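Local coordinates for endoglucanase, family GH5 (Zobellia galactanivorans, PDB 6GL2), which hydrolyses hemicelluloses, probably including mixed-linked glucan, as a family 5 glycoside hydrolase, at residues F70-G73 against L79-A82. Sequence-based numbering, arbitrary orientation. Where two conformers were deposited one is given.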
ATOM      1  N   PHE A  70      16.589   7.830   3.215  1.00  9.69           N
ATOM      2  CA  PHE A  70      17.953   7.682   3.664  1.00 10.99           C
ATOM      3  C   PHE A  70      18.881   7.227   2.565  1.00 11.18           C
ATOM      4  O   PHE A  70      20.065   6.968   2.813  1.00 13.50           O
ATOM      5  CB  PHE A  70      17.996   6.773   4.882  1.00 11.34           C
ATOM      6  CG  PHE A  70      17.295   7.362   6.075  1.00 13.08           C
ATOM      7  CD1 PHE A  70      17.974   8.226   6.862  1.00 15.91           C
ATOM      8  CD2 PHE A  70      15.995   7.057   6.374  1.00 13.40           C
ATOM      9  CE1 PHE A  70      17.365   8.781   7.943  1.00 18.89           C
ATOM     10  CE2 PHE A  70      15.334   7.650   7.435  1.00 15.44           C
ATOM     11  CZ  PHE A  70      16.067   8.509   8.200  1.00 17.34           C
ATOM     12  N   HIS A  71      18.389   7.038   1.363  1.00 10.51           N
ATOM     13  CA  HIS A  71      19.144   6.554   0.210  1.00  9.76           C
ATOM     14  C   HIS A  71      19.054   7.459  -0.962  1.00  9.09           C
ATOM     15  O   HIS A  71      19.340   6.974  -2.077  1.00 11.14           O
ATOM     16  CB  HIS A  71      18.840   5.109  -0.066  1.00 10.79           C
ATOM     17  CG  HIS A  71      18.954   4.200   1.109  1.00 12.70           C
ATOM     18  ND1 HIS A  71      20.104   3.641   1.475  1.00 15.48           N
ATOM     19  CD2 HIS A  71      18.029   3.928   2.113  1.00 13.90           C
ATOM     20  CE1 HIS A  71      19.865   2.940   2.612  1.00 15.05           C
ATOM     21  NE2 HIS A  71      18.593   3.145   2.972  1.00 16.35           N
ATOM     22  N   ILE A  72      18.621   8.695  -0.856  1.00 10.20           N
ATOM     23  CA  ILE A  72      18.521   9.644  -1.937  1.00 11.62           C
ATOM     24  C   ILE A  72      19.547  10.710  -1.693  1.00 12.69           C
ATOM     25  O   ILE A  72      19.664  11.290  -0.586  1.00 13.40           O
ATOM     26  CB  ILE A  72      17.143  10.249  -2.007  1.00 12.28           C
ATOM     27  CG1 ILE A  72      16.007   9.241  -2.382  1.00 12.01           C
ATOM     28  CG2 ILE A  72      17.117  11.461  -2.957  1.00 12.35           C
ATOM     29  CD1 ILE A  72      14.604   9.655  -2.104  1.00 11.90           C
ATOM     30  N   GLY A  73      20.309  11.018  -2.733  1.00 11.93           N
ATOM     31  CA  GLY A  73      21.356  12.045  -2.657  1.00 14.45           C
ATOM     32  C   GLY A  73      20.788  13.434  -2.867  1.00 16.25           C
ATOM     33  O   GLY A  73      19.553  13.688  -2.956  1.00 15.80           O
ATOM     34  N   LEU A  79      20.069  11.286  -6.742  1.00 12.31           N
ATOM     35  CA  LEU A  79      20.446   9.936  -7.098  1.00 10.43           C
ATOM     36  C   LEU A  79      20.053   8.931  -5.993  1.00 10.87           C
ATOM     37  O   LEU A  79      20.422   9.132  -4.819  1.00 10.96           O
ATOM     38  CB  LEU A  79      21.993   9.907  -7.294  1.00 12.27           C
ATOM     39  CG  LEU A  79      22.587   8.556  -7.642  1.00 13.12           C
ATOM     40  CD1 LEU A  79      22.064   7.874  -8.857  1.00 14.68           C
ATOM     41  CD2 LEU A  79      24.103   8.683  -7.714  1.00 15.71           C
ATOM     42  N   ILE A  80      19.413   7.876  -6.354  1.00 10.77           N
ATOM     43  CA  ILE A  80      19.123   6.810  -5.411  1.00  9.01           C
ATOM     44  C   ILE A  80      20.318   5.881  -5.352  1.00 10.58           C
ATOM     45  O   ILE A  80      20.813   5.426  -6.433  1.00 10.86           O
ATOM     46  CB  ILE A  80      17.852   6.010  -5.842  1.00  8.86           C
ATOM     47  CG1 ILE A  80      16.608   6.913  -5.976  1.00  9.89           C
ATOM     48  CG2 ILE A  80      17.597   4.892  -4.826  1.00 10.85           C
ATOM     49  CD1 ILE A  80      15.372   6.186  -6.510  1.00 10.14           C
ATOM     50  N   GLU A  81      20.761   5.493  -4.178  0.50  9.90           N
ATOM     51  CA  GLU A  81      21.873   4.581  -4.060  0.50  9.99           C
ATOM     52  C   GLU A  81      21.573   3.264  -4.742  0.50 10.32           C
ATOM     53  O   GLU A  81      20.552   2.644  -4.483  0.50 10.10           O
ATOM     54  CB  GLU A  81      22.219   4.386  -2.572  0.50 10.48           C
ATOM     55  CG  GLU A  81      22.639   5.652  -1.818  0.50 11.61           C
ATOM     56  CD  GLU A  81      22.828   5.407  -0.319  0.50 14.82           C
ATOM     57  OE1 GLU A  81      22.523   4.314   0.171  0.50 17.25           O
ATOM     58  OE2 GLU A  81      23.276   6.329   0.393  0.50 17.63           O
ATOM     59  N   ALA A  82      22.500   2.819  -5.575  1.00  9.76           N
ATOM     60  CA  ALA A  82      22.328   1.592  -6.319  1.00  9.28           C
ATOM     61  C   ALA A  82      22.147   0.365  -5.464  1.00 10.06           C
ATOM     62  O   ALA A  82      21.306  -0.470  -5.776  1.00 10.27           O
ATOM     63  CB  ALA A  82      23.497   1.438  -7.271  1.00 11.43           C
TER
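Two backbone hydrogen bonds flank I72 and I80, the non-hydrogen-bonded pair of a single antiparallel bridge between 70-73 and 79-82, both within the loop that leads from barrel strand 61-64 to helix 82-96. E81 N donates to H71 O over 2.9 Å, and G73 N to L79 O over 2.8 Å. Each acceptor also takes a CA-H...O contact, I80 CA lying 3.3 Å from H71 O and I72 CA 3.5 Å from L79 O.

The polar side-chain contact sits at one end of the bridge. E81 has two conformers; in the one described, H71 ND1 donates to E81 OE1 over 2.8 Å, at 166° and close to the plane of the ring. The oxygen, in contrast, is met from above the carboxylate plane, the two planes standing 84° apart. With CG beside its own backbone N (chi1 -61°) and the chain extended beyond it, E81 in this conformer reaches back over the H71 carbonyl, its CG 3.6 Å from H71 O. A leucine in place of H71 would probably leave the E81 carboxylate without this donor and lose the ring stacked on W84.

Apolar contact across the bridge is slight: I72 CG1 and I80 CG1 are 4.3 Å apart. Both isoleucines also touch helix 117-137, at V130 and I134 respectively.

E81 is the N-cap residue of helix 82-96, held to H71 through its backbone N and, in this conformer, its carboxylate, so the bridge closes the loop just where the helix begins. There the carboxylate may favour a protonated imidazole, giving this surface pair some ionic character.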